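Local coordinates for protein RmpA (Streptococcus mutans, PDB 3BJV) that probably serves as the cytoplasmic IIA component of an ascorbate phosphotransferase system, relaying phosphoryl groups during sugar uptake, at residues A[31-36]-A[77-82]; A[56-61]-A[89-94]; A[81-86]-A[98-103]. One frame throughout, in Å; residues are numbered along the deposited sequence.

Contact 1: A[31-36]-A[77-82]; sequences TPLIES and RDAFSL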
ATOM      1  N   THR A  31      15.175   9.867  12.458  1.00 10.53           N
ATOM      2  CA  THR A  31      16.501  10.243  12.854  1.00 10.52           C
ATOM      3  C   THR A  31      17.520   9.194  12.434  1.00  9.37           C
ATOM      4  O   THR A  31      18.527   9.529  11.858  1.00  9.40           O
ATOM      5  CB  THR A  31      16.525  10.481  14.365  1.00 11.08           C
ATOM      6  OG1 THR A  31      16.209  11.850  14.598  1.00 13.17           O
ATOM      7  CG2 THR A  31      17.919  10.160  14.934  1.00 10.66           C
ATOM      8  N   PRO A  32      17.266   7.907  12.714  1.00  8.93           N
ATOM      9  CA  PRO A  32      18.268   6.930  12.238  1.00  8.28           C
ATOM     10  C   PRO A  32      18.641   7.023  10.750  1.00  8.40           C
ATOM     11  O   PRO A  32      19.798   6.776  10.415  1.00  8.96           O
ATOM     12  CB  PRO A  32      17.655   5.562  12.610  1.00  7.62           C
ATOM     13  CG  PRO A  32      16.662   5.857  13.685  1.00  7.71           C
ATOM     14  CD  PRO A  32      16.170   7.275  13.477  1.00  8.81           C
ATOM     15  N   LEU A  33      17.675   7.382   9.898  1.00  8.92           N
ATOM     16  CA  LEU A  33      17.836   7.555   8.454  1.00 10.18           C
ATOM     17  C   LEU A  33      18.491   8.884   8.009  1.00 11.10           C
ATOM     18  O   LEU A  33      19.114   8.959   6.945  1.00 12.19           O
ATOM     19  CB  LEU A  33      16.465   7.488   7.774  1.00 10.06           C
ATOM     20  CG  LEU A  33      15.683   6.216   7.988  1.00 10.14           C
ATOM     21  CD1 LEU A  33      14.341   6.280   7.216  1.00 10.91           C
ATOM     22  CD2 LEU A  33      16.562   5.046   7.566  1.00  8.48           C
ATOM     23  N   ILE A  34      18.294   9.942   8.783  1.00 10.91           N
ATOM     24  CA  ILE A  34      19.121  11.123   8.645  1.00 11.18           C
ATOM     25  C   ILE A  34      20.608  10.756   8.989  1.00 12.42           C
ATOM     26  O   ILE A  34      21.512  11.079   8.226  1.00 12.60           O
ATOM     27  CB  ILE A  34      18.663  12.230   9.558  1.00  9.82           C
ATOM     28  CG1 ILE A  34      17.276  12.711   9.157  1.00  9.31           C
ATOM     29  CG2 ILE A  34      19.638  13.321   9.494  1.00  9.67           C
ATOM     30  CD1 ILE A  34      16.515  13.350  10.318  1.00  7.94           C
ATOM     31  N   GLU A  35      20.852  10.080  10.113  1.00 11.56           N
ATOM     32  CA  GLU A  35      22.222   9.726  10.447  1.00 11.84           C
ATOM     33  C   GLU A  35      22.916   8.869   9.373  1.00 11.92           C
ATOM     34  O   GLU A  35      24.055   9.109   9.019  1.00 11.88           O
ATOM     35  CB  GLU A  35      22.290   9.069  11.810  1.00 11.85           C
ATOM     36  CG  GLU A  35      21.859   9.989  12.924  1.00 12.62           C
ATOM     37  CD  GLU A  35      21.425   9.233  14.169  1.00 17.18           C
ATOM     38  OE1 GLU A  35      21.432   7.976  14.192  1.00 18.72           O
ATOM     39  OE2 GLU A  35      21.084   9.914  15.158  1.00 20.76           O
ATOM     40  N   SER A  36      22.225   7.890   8.811  1.00 12.01           N
ATOM     41  CA  SER A  36      22.846   7.143   7.751  1.00 11.19           C
ATOM     42  C   SER A  36      22.957   7.866   6.435  1.00 11.00           C
ATOM     43  O   SER A  36      23.657   7.371   5.569  1.00 12.14           O
ATOM     44  CB  SER A  36      22.148   5.800   7.560  1.00 11.01           C
ATOM     45  OG  SER A  36      20.856   5.987   7.075  1.00 12.99           O
ATOM     46  N   ARG A  77      18.068   7.807  -0.725  1.00 14.31           N
ATOM     47  CA  ARG A  77      18.001   6.418  -1.104  1.00 14.92           C
ATOM     48  C   ARG A  77      16.924   5.674  -0.317  1.00 13.01           C
ATOM     49  O   ARG A  77      16.458   6.164   0.726  1.00 11.84           O
ATOM     50  CB  ARG A  77      19.381   5.766  -0.951  1.00 16.41           C
ATOM     51  CG  ARG A  77      19.865   5.705   0.448  1.00 18.20           C
ATOM     52  CD  ARG A  77      21.163   4.942   0.470  1.00 25.73           C
ATOM     53  NE  ARG A  77      21.330   4.286   1.766  1.00 27.45           N
ATOM     54  CZ  ARG A  77      22.111   4.769   2.728  1.00 28.93           C
ATOM     55  NH1 ARG A  77      22.808   5.920   2.510  1.00 23.49           N
ATOM     56  NH2 ARG A  77      22.212   4.091   3.881  1.00 22.88           N
ATOM     57  N   ASP A  78      16.532   4.515  -0.865  1.00 10.91           N
ATOM     58  CA  ASP A  78      15.454   3.660  -0.297  1.00 10.11           C
ATOM     59  C   ASP A  78      15.902   3.101   1.067  1.00  8.63           C
ATOM     60  O   ASP A  78      17.003   2.637   1.198  1.00  8.23           O
ATOM     61  CB  ASP A  78      15.115   2.508  -1.251  1.00  9.19           C
ATOM     62  CG  ASP A  78      14.432   2.970  -2.479  1.00 12.37           C
ATOM     63  OD1 ASP A  78      13.337   3.606  -2.413  1.00 15.40           O
ATOM     64  OD2 ASP A  78      15.001   2.725  -3.544  1.00 15.29           O
ATOM     65  N   ALA A  79      15.083   3.205   2.093  1.00  8.55           N
ATOM     66  CA  ALA A  79      15.515   2.721   3.433  1.00  7.96           C
ATOM     67  C   ALA A  79      14.325   2.660   4.309  1.00  7.29           C
ATOM     68  O   ALA A  79      13.287   3.241   3.962  1.00  7.15           O
ATOM     69  CB  ALA A  79      16.583   3.638   4.046  1.00  6.95           C
ATOM     70  N   PHE A  80      14.487   1.952   5.422  1.00  6.66           N
ATOM     71  CA  PHE A  80      13.477   1.775   6.428  1.00  7.32           C
ATOM     72  C   PHE A  80      14.116   1.925   7.797  1.00  7.55           C
ATOM     73  O   PHE A  80      15.284   1.641   7.944  1.00  5.40           O
ATOM     74  CB  PHE A  80      12.917   0.348   6.397  1.00  7.37           C
ATOM     75  CG  PHE A  80      12.302  -0.066   5.104  1.00  8.53           C
ATOM     76  CD1 PHE A  80      13.051  -0.755   4.146  1.00 12.55           C
ATOM     77  CD2 PHE A  80      10.939   0.148   4.862  1.00 12.97           C
ATOM     78  CE1 PHE A  80      12.467  -1.173   2.954  1.00 13.37           C
ATOM     79  CE2 PHE A  80      10.327  -0.308   3.654  1.00 12.54           C
ATOM     80  CZ  PHE A  80      11.085  -0.970   2.731  1.00 12.06           C
ATOM     81  N   SER A  81      13.318   2.328   8.797  1.00  7.97           N
ATOM     82  CA  SER A  81      13.679   2.130  10.186  1.00  8.66           C
ATOM     83  C   SER A  81      12.512   1.481  10.981  1.00  8.62           C
ATOM     84  O   SER A  81      11.406   1.373  10.519  1.00  9.30           O
ATOM     85  CB  SER A  81      14.058   3.449  10.822  1.00  9.09           C
ATOM     86  OG  SER A  81      12.880   4.199  11.028  1.00 13.98           O
ATOM     87  N   LEU A  82      12.797   1.016  12.179  1.00  8.56           N
ATOM     88  CA  LEU A  82      11.804   0.466  13.037  1.00  8.49           C
ATOM     89  C   LEU A  82      12.134   0.913  14.451  1.00  8.96           C
ATOM     90  O   LEU A  82      13.270   0.716  14.953  1.00  8.48           O
ATOM     91  CB  LEU A  82      11.771  -1.051  12.925  1.00  8.20           C
ATOM     92  CG  LEU A  82      10.549  -1.726  13.559  1.00  9.02           C
ATOM     93  CD1 LEU A  82      10.276  -2.950  12.760  1.00 11.95           C
ATOM     94  CD2 LEU A  82      10.800  -2.085  15.027  1.00  7.28           C
TER
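Leu33 carries the apolar part of this contact. Its CD2 methyl meets Ala79 CB at 3.8 Å and lies 3.7 Å from Phe80 O, so a single branch touches both a methyl and the backbone of the strand. CG anti to the carbonyl carbon (chi1 -58°), with chi2 near 180°, brings CD2 to the strand. Leu33 CG also comes within 4.3 Å of Ser81 CB. At Ser36 the contact turns polar: Arg77 NH1 donates to Ser36 O over 3.5 Å with an N-H...O angle of 149°, a weak bond that approaches the oxygen with the edge of the guanidinium. The arginine chain is extended from CG to NE, which carries its tip back to the helix although the side chain starts off to one side. Second-shell groups hold the polar atoms: Ser36 OG is hydrogen-bonded to Asn10 OD1, Phe80 O to Ser12 OG, and Ser81 OG to Ser29 O, one turn before Leu33 in the helix. Helix 22-36 thus packs on one side of strand 79-85, while the Phe80 side chain sets out away from it, its ring touching Leu3 and Ala6 of helix 3-10 and Ala115 and Ile119 of helix 108-123.

Contact 2: A[56-61]-A[89-94]; sequences PYYILM and VTFTDG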
ATOM      1  N   PRO A  56      -2.798  12.066   9.896  1.00 15.38           N
ATOM      2  CA  PRO A  56      -1.930  10.906   9.663  1.00 14.58           C
ATOM      3  C   PRO A  56      -2.379  10.231   8.394  1.00 13.86           C
ATOM      4  O   PRO A  56      -3.537   9.938   8.251  1.00 14.63           O
ATOM      5  CB  PRO A  56      -2.241   9.973  10.854  1.00 15.12           C
ATOM      6  CG  PRO A  56      -2.858  10.850  11.934  1.00 14.75           C
ATOM      7  CD  PRO A  56      -3.559  11.982  11.163  1.00 15.79           C
ATOM      8  N   TYR A  57      -1.494  10.001   7.452  1.00 13.20           N
ATOM      9  CA  TYR A  57      -1.885   9.286   6.234  1.00 12.90           C
ATOM     10  C   TYR A  57      -1.137   7.931   6.181  1.00 11.64           C
ATOM     11  O   TYR A  57      -0.924   7.389   5.108  1.00 11.29           O
ATOM     12  CB  TYR A  57      -1.645  10.165   4.959  1.00 13.28           C
ATOM     13  CG  TYR A  57      -0.288  10.856   4.976  1.00 14.12           C
ATOM     14  CD1 TYR A  57       0.816  10.310   4.307  1.00 10.86           C
ATOM     15  CD2 TYR A  57      -0.089  12.019   5.753  1.00 14.70           C
ATOM     16  CE1 TYR A  57       2.073  10.938   4.352  1.00  8.04           C
ATOM     17  CE2 TYR A  57       1.165  12.615   5.834  1.00 14.43           C
ATOM     18  CZ  TYR A  57       2.241  12.062   5.125  1.00 12.50           C
ATOM     19  OH  TYR A  57       3.474  12.660   5.254  1.00 13.20           O
ATOM     20  N   TYR A  58      -0.761   7.366   7.339  1.00 11.36           N
ATOM     21  CA  TYR A  58       0.154   6.195   7.327  1.00 11.31           C
ATOM     22  C   TYR A  58      -0.061   5.231   8.466  1.00 11.80           C
ATOM     23  O   TYR A  58       0.782   4.433   8.802  1.00 12.26           O
ATOM     24  CB  TYR A  58       1.599   6.673   7.289  1.00 10.47           C
ATOM     25  CG  TYR A  58       1.851   7.868   8.226  1.00 10.80           C
ATOM     26  CD1 TYR A  58       1.913   7.706   9.642  1.00  9.19           C
ATOM     27  CD2 TYR A  58       2.041   9.140   7.707  1.00  8.04           C
ATOM     28  CE1 TYR A  58       2.165   8.796  10.501  1.00  8.25           C
ATOM     29  CE2 TYR A  58       2.282  10.234   8.555  1.00 12.33           C
ATOM     30  CZ  TYR A  58       2.341  10.070   9.936  1.00 12.10           C
ATOM     31  OH  TYR A  58       2.567  11.199  10.729  1.00 11.80           O
ATOM     32  N   ILE A  59      -1.218   5.281   9.071  1.00 13.58           N
ATOM     33  CA  ILE A  59      -1.494   4.381  10.161  1.00 14.34           C
ATOM     34  C   ILE A  59      -2.286   3.241   9.553  1.00 15.94           C
ATOM     35  O   ILE A  59      -3.507   3.270   9.579  1.00 15.20           O
ATOM     36  CB  ILE A  59      -2.234   5.122  11.332  1.00 14.00           C
ATOM     37  CG1 ILE A  59      -1.324   6.239  11.897  1.00 14.91           C
ATOM     38  CG2 ILE A  59      -2.608   4.141  12.427  1.00 14.71           C
ATOM     39  CD1 ILE A  59      -1.910   7.134  12.907  1.00 14.47           C
ATOM     40  N   LEU A  60      -1.571   2.243   9.009  1.00 17.80           N
ATOM     41  CA  LEU A  60      -2.196   1.145   8.250  1.00 20.68           C
ATOM     42  C   LEU A  60      -3.156   0.251   8.996  1.00 21.39           C
ATOM     43  O   LEU A  60      -4.170  -0.181   8.442  1.00 21.00           O
ATOM     44  CB  LEU A  60      -1.162   0.243   7.575  1.00 21.21           C
ATOM     45  CG  LEU A  60      -0.672   0.680   6.192  1.00 24.42           C
ATOM     46  CD1 LEU A  60      -0.130  -0.544   5.483  1.00 26.76           C
ATOM     47  CD2 LEU A  60      -1.706   1.479   5.320  1.00 24.47           C
ATOM     48  N   MET A  61      -2.811  -0.038  10.240  1.00 22.82           N
ATOM     49  CA  MET A  61      -3.637  -0.836  11.117  1.00 25.11           C
ATOM     50  C   MET A  61      -3.372  -0.307  12.504  1.00 23.15           C
ATOM     51  O   MET A  61      -2.355   0.342  12.708  1.00 22.49           O
ATOM     52  CB  MET A  61      -3.299  -2.330  10.989  1.00 25.14           C
ATOM     53  CG  MET A  61      -1.817  -2.758  11.156  1.00 27.33           C
ATOM     54  SD  MET A  61      -1.575  -4.610  11.069  1.00 33.31           S
ATOM     55  CE  MET A  61      -1.716  -5.136  12.798  1.00 31.69           C
ATOM     56  N   VAL A  89       1.514   6.398  21.869  1.00 12.74           N
ATOM     57  CA  VAL A  89       1.274   7.830  21.756  1.00 12.32           C
ATOM     58  C   VAL A  89       0.015   7.929  20.923  1.00 12.92           C
ATOM     59  O   VAL A  89      -0.248   7.020  20.126  1.00 13.20           O
ATOM     60  CB  VAL A  89       2.448   8.631  21.009  1.00 11.47           C
ATOM     61  CG1 VAL A  89       3.649   8.781  21.882  1.00  9.24           C
ATOM     62  CG2 VAL A  89       2.840   7.982  19.677  1.00 10.29           C
ATOM     63  N   THR A  90      -0.740   9.021  21.077  1.00 13.23           N
ATOM     64  CA  THR A  90      -1.970   9.240  20.335  1.00 13.78           C
ATOM     65  C   THR A  90      -1.723  10.203  19.182  1.00 15.15           C
ATOM     66  O   THR A  90      -1.212  11.293  19.392  1.00 16.29           O
ATOM     67  CB  THR A  90      -3.078   9.777  21.247  1.00 14.02           C
ATOM     68  OG1 THR A  90      -3.159   8.977  22.444  1.00 14.62           O
ATOM     69  CG2 THR A  90      -4.414   9.713  20.545  1.00 12.19           C
ATOM     70  N   PHE A  91      -2.017   9.788  17.964  1.00 15.88           N
ATOM     71  CA  PHE A  91      -1.949  10.708  16.808  1.00 19.21           C
ATOM     72  C   PHE A  91      -3.190  11.622  16.692  1.00 21.17           C
ATOM     73  O   PHE A  91      -4.161  11.441  17.427  1.00 23.05           O
ATOM     74  CB  PHE A  91      -1.701   9.931  15.504  1.00 18.34           C
ATOM     75  CG  PHE A  91      -0.246   9.641  15.248  1.00 17.84           C
ATOM     76  CD1 PHE A  91       0.461   8.741  16.056  1.00 17.28           C
ATOM     77  CD2 PHE A  91       0.438  10.303  14.231  1.00 15.81           C
ATOM     78  CE1 PHE A  91       1.838   8.486  15.823  1.00 18.13           C
ATOM     79  CE2 PHE A  91       1.788  10.049  13.982  1.00 15.27           C
ATOM     80  CZ  PHE A  91       2.497   9.143  14.781  1.00 14.78           C
ATOM     81  N   THR A  92      -3.176  12.599  15.791  1.00 23.36           N
ATOM     82  CA  THR A  92      -4.227  13.652  15.800  1.00 24.96           C
ATOM     83  C   THR A  92      -5.644  13.135  15.504  1.00 26.06           C
ATOM     84  O   THR A  92      -6.622  13.778  15.919  1.00 27.42           O
ATOM     85  CB  THR A  92      -3.895  14.909  14.908  1.00 25.19           C
ATOM     86  OG1 THR A  92      -3.276  14.512  13.669  1.00 26.01           O
ATOM     87  CG2 THR A  92      -2.966  15.852  15.626  1.00 24.39           C
ATOM     88  N   ASP A  93      -5.756  11.982  14.834  1.00 26.24           N
ATOM     89  CA  ASP A  93      -7.066  11.381  14.485  1.00 26.77           C
ATOM     90  C   ASP A  93      -7.661  10.447  15.556  1.00 26.03           C
ATOM     91  O   ASP A  93      -8.607   9.680  15.256  1.00 25.90           O
ATOM     92  CB  ASP A  93      -6.976  10.623  13.142  1.00 27.12           C
ATOM     93  CG  ASP A  93      -5.857   9.613  13.124  1.00 30.03           C
ATOM     94  OD1 ASP A  93      -5.174   9.452  14.169  1.00 34.44           O
ATOM     95  OD2 ASP A  93      -5.645   8.975  12.070  1.00 34.16           O
ATOM     96  N   GLY A  94      -7.069  10.488  16.759  1.00 25.34           N
ATOM     97  CA  GLY A  94      -7.413   9.608  17.890  1.00 24.25           C
ATOM     98  C   GLY A  94      -6.751   8.242  17.872  1.00 24.08           C
ATOM     99  O   GLY A  94      -7.036   7.397  18.701  1.00 23.53           O
TER
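Pro56 and Asp93 make the nearest backbone approach, CA to CA 7.1 Å, where an irregular loop meets a type I turn from Phe91 to Gly94 closed by Gly94 N to Phe91 O. With the backbones this far apart, side chains do the joining. The Phe91 ring and its CB receive three partners. Tyr58 meets it rim to rim: Tyr58 OH is 3.5 Å from Phe91 CE2, each atom lying near the plane of the other's ring, and the two side chains cross at about a right angle. Ile59 CD1, 3.8 Å from Phe91 CG, and Pro56 CG, 3.9 Å from Phe91 CB, both come in obliquely. The same Pro56 CG lies 3.4 Å from Asp93 OD2, and Pro56 CD touches Thr92 OG1 at 3.6 Å, so the proline ring packs against Thr92 and Asp93, the two central residues of the turn. Tyr58 OH is satisfied outside the pair by Thr51 OG1, and Asp93 OD1 accepts from Lys95 N. Trp22 and Val26 of helix 22-36 also pack on Phe91, and Tyr58 touches His68. Loop 56-61 thus packs against the type I turn in the connection of a beta hairpin, strands 88-90 and 96-104.

Contact 3: A[81-86]-A[98-103]; sequences SLVTLT and QVLLAL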
ATOM      1  N   SER A  81      13.318   2.328   8.797  1.00  7.97           N
ATOM      2  CA  SER A  81      13.679   2.130  10.186  1.00  8.66           C
ATOM      3  C   SER A  81      12.512   1.481  10.981  1.00  8.62           C
ATOM      4  O   SER A  81      11.406   1.373  10.519  1.00  9.30           O
ATOM      5  CB  SER A  81      14.058   3.449  10.822  1.00  9.09           C
ATOM      6  OG  SER A  81      12.880   4.199  11.028  1.00 13.98           O
ATOM      7  N   LEU A  82      12.797   1.016  12.179  1.00  8.56           N
ATOM      8  CA  LEU A  82      11.804   0.466  13.037  1.00  8.49           C
ATOM      9  C   LEU A  82      12.134   0.913  14.451  1.00  8.96           C
ATOM     10  O   LEU A  82      13.270   0.716  14.953  1.00  8.48           O
ATOM     11  CB  LEU A  82      11.771  -1.051  12.925  1.00  8.20           C
ATOM     12  CG  LEU A  82      10.549  -1.726  13.559  1.00  9.02           C
ATOM     13  CD1 LEU A  82      10.276  -2.950  12.760  1.00 11.95           C
ATOM     14  CD2 LEU A  82      10.800  -2.085  15.027  1.00  7.28           C
ATOM     15  N   VAL A  83      11.126   1.519  15.075  1.00  9.05           N
ATOM     16  CA  VAL A  83      11.212   2.046  16.421  1.00  8.27           C
ATOM     17  C   VAL A  83      10.001   1.453  17.175  1.00  8.49           C
ATOM     18  O   VAL A  83       8.893   1.438  16.622  1.00  8.99           O
ATOM     19  CB  VAL A  83      11.113   3.597  16.386  1.00  8.73           C
ATOM     20  CG1 VAL A  83      10.585   4.169  17.729  1.00  9.67           C
ATOM     21  CG2 VAL A  83      12.467   4.265  15.986  1.00  6.15           C
ATOM     22  N   THR A  84      10.200   0.989  18.413  1.00  7.40           N
ATOM     23  CA  THR A  84       9.094   0.578  19.293  1.00  6.97           C
ATOM     24  C   THR A  84       9.116   1.477  20.518  1.00  8.09           C
ATOM     25  O   THR A  84      10.167   1.840  20.987  1.00  8.66           O
ATOM     26  CB  THR A  84       9.245  -0.863  19.771  1.00  6.94           C
ATOM     27  OG1 THR A  84      10.495  -1.020  20.440  1.00  7.59           O
ATOM     28  CG2 THR A  84       9.161  -1.880  18.582  1.00  5.36           C
ATOM     29  N   LEU A  85       7.952   1.898  20.970  1.00  9.06           N
ATOM     30  CA  LEU A  85       7.777   2.727  22.180  1.00 10.45           C
ATOM     31  C   LEU A  85       7.413   1.870  23.419  1.00 11.54           C
ATOM     32  O   LEU A  85       6.829   0.766  23.288  1.00 11.37           O
ATOM     33  CB  LEU A  85       6.648   3.775  21.937  1.00  9.42           C
ATOM     34  CG  LEU A  85       6.876   4.673  20.721  1.00  8.58           C
ATOM     35  CD1 LEU A  85       5.692   5.434  20.495  1.00  9.31           C
ATOM     36  CD2 LEU A  85       8.013   5.647  20.992  1.00 12.69           C
ATOM     37  N   THR A  86       7.672   2.421  24.611  1.00 12.18           N
ATOM     38  CA  THR A  86       7.327   1.721  25.843  1.00 13.24           C
ATOM     39  C   THR A  86       5.848   1.912  26.221  1.00 14.85           C
ATOM     40  O   THR A  86       5.252   1.055  26.894  1.00 15.17           O
ATOM     41  CB  THR A  86       8.262   2.113  26.986  1.00 13.64           C
ATOM     42  OG1 THR A  86       8.287   3.542  27.113  1.00 12.70           O
ATOM     43  CG2 THR A  86       9.719   1.570  26.705  1.00 12.78           C
ATOM     44  N   GLN A  98       2.189   2.324  18.833  1.00 12.84           N
ATOM     45  CA  GLN A  98       3.318   1.858  19.609  1.00 12.25           C
ATOM     46  C   GLN A  98       4.536   1.402  18.790  1.00 11.26           C
ATOM     47  O   GLN A  98       5.622   1.286  19.313  1.00  9.24           O
ATOM     48  CB  GLN A  98       2.886   0.768  20.568  1.00 12.01           C
ATOM     49  CG  GLN A  98       3.826   0.741  21.746  1.00 16.11           C
ATOM     50  CD  GLN A  98       3.311  -0.093  22.901  1.00 19.99           C
ATOM     51  OE1 GLN A  98       3.933  -0.125  23.968  1.00 18.86           O
ATOM     52  NE2 GLN A  98       2.151  -0.749  22.703  1.00 18.26           N
ATOM     53  N   VAL A  99       4.337   1.114  17.500  1.00 12.28           N
ATOM     54  CA  VAL A  99       5.439   0.683  16.624  1.00 11.83           C
ATOM     55  C   VAL A  99       5.516   1.601  15.406  1.00 11.60           C
ATOM     56  O   VAL A  99       4.502   1.840  14.749  1.00 11.55           O
ATOM     57  CB  VAL A  99       5.314  -0.793  16.167  1.00 12.01           C
ATOM     58  CG1 VAL A  99       6.577  -1.245  15.452  1.00 10.86           C
ATOM     59  CG2 VAL A  99       5.001  -1.720  17.351  1.00 13.37           C
ATOM     60  N   LEU A 100       6.717   2.112  15.110  1.00 11.08           N
ATOM     61  CA  LEU A 100       6.889   2.985  13.949  1.00 10.98           C
ATOM     62  C   LEU A 100       7.923   2.437  12.968  1.00 10.52           C
ATOM     63  O   LEU A 100       9.064   2.145  13.329  1.00 11.66           O
ATOM     64  CB  LEU A 100       7.170   4.454  14.338  1.00 10.62           C
ATOM     65  CG  LEU A 100       6.159   5.054  15.284  1.00  9.89           C
ATOM     66  CD1 LEU A 100       6.757   5.116  16.680  1.00  9.96           C
ATOM     67  CD2 LEU A 100       5.816   6.440  14.819  1.00  9.80           C
ATOM     68  N   LEU A 101       7.479   2.242  11.738  1.00  9.95           N
ATOM     69  CA  LEU A 101       8.339   1.808  10.684  1.00  9.60           C
ATOM     70  C   LEU A 101       8.376   2.924   9.608  1.00 10.53           C
ATOM     71  O   LEU A 101       7.463   3.034   8.783  1.00 10.24           O
ATOM     72  CB  LEU A 101       7.880   0.455  10.143  1.00  8.68           C
ATOM     73  CG  LEU A 101       8.948  -0.488   9.561  1.00  7.39           C
ATOM     74  CD1 LEU A 101       8.367  -1.927   9.441  1.00  8.89           C
ATOM     75  CD2 LEU A 101       9.416   0.024   8.192  1.00  2.00           C
ATOM     76  N   ALA A 102       9.395   3.780   9.692  1.00  9.97           N
ATOM     77  CA  ALA A 102       9.586   4.871   8.742  1.00 10.22           C
ATOM     78  C   ALA A 102      10.112   4.338   7.433  1.00 10.67           C
ATOM     79  O   ALA A 102      10.881   3.390   7.376  1.00 11.84           O
ATOM     80  CB  ALA A 102      10.508   5.873   9.267  1.00  9.43           C
ATOM     81  N   LEU A 103       9.709   4.991   6.374  1.00 11.16           N
ATOM     82  CA  LEU A 103       9.867   4.468   5.063  1.00 11.14           C
ATOM     83  C   LEU A 103      10.512   5.582   4.276  1.00 10.66           C
ATOM     84  O   LEU A 103       9.971   6.711   4.278  1.00 11.27           O
ATOM     85  CB  LEU A 103       8.434   4.200   4.538  1.00 11.79           C
ATOM     86  CG  LEU A 103       8.065   3.954   3.067  1.00 13.14           C
ATOM     87  CD1 LEU A 103       9.209   3.160   2.346  1.00 14.56           C
ATOM     88  CD2 LEU A 103       6.756   3.157   3.054  1.00 10.39           C
TER
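Leu85 and Leu100 both place CG anti to the carbonyl carbon (chi1 -56° and -53°); these torsions bring the two branches together, and Leu85 CD1 meets Leu100 CD1 at 4.0 Å, the side chains crossing obliquely. The segments are neighbouring antiparallel strands in the central mixed sheet of the three-layer alpha/beta sandwich. Val83 and Leu100 form a hydrogen-bonded pair: Val83 N donates to Leu100 O at 2.8 Å, and Leu100 N returns a nearly straight bond to Val83 O at 2.7 Å. Thr84 and Val99 form the adjoining non-hydrogen-bonded pair. Beyond these, Leu85 N reaches Gln98 O at 2.9 Å and Ser81 N reaches Ala102 O at 3.0 Å, continuing the backbone hydrogen bonding on both sides of these pairs. Val83 and Leu100 lie side by side on the face covered by helix 22-36, where Ser29 touches both and Ala25 touches Leu100. Thr84 and Val99 lie side by side on the other face, where Leu132 and Val133 of helix 128-133 pack on the valine. The polar end of Thr84 is taken up by Gly16 N, on the parallel neighbour strand 13-17. CA-H...O contacts fill in between the amide bonds, the shortest running from Leu101 CA to Ser81 O over 3.1 Å, with an angle of 145° at the hydrogen.

In the fold
Contact 3 sits between the other two, its centre 12 Å from that of contact 1 and 13 Å from that of contact 2. It shares Ser81 and Leu82 with contact 1, and Phe80 CD2 packs on Leu101 CD2 at 3.7 Å. Toward contact 2 the touch is lighter, Phe91 CZ to Leu100 CD2 at 4.3 Å. Contacts 1 and 2 lie on opposite sides of the chain's centre, about 21 Å apart between centres. Helix 22-36 runs past all three. Contact 2 alone borders the second subunit, where Met61 packs on Tyr153 of that chain. Its Tyr57, with OH bonded to His68 O and rings edge-to-face, borders His68, which probably corresponds to the phosphorylated histidine of related IIA proteins.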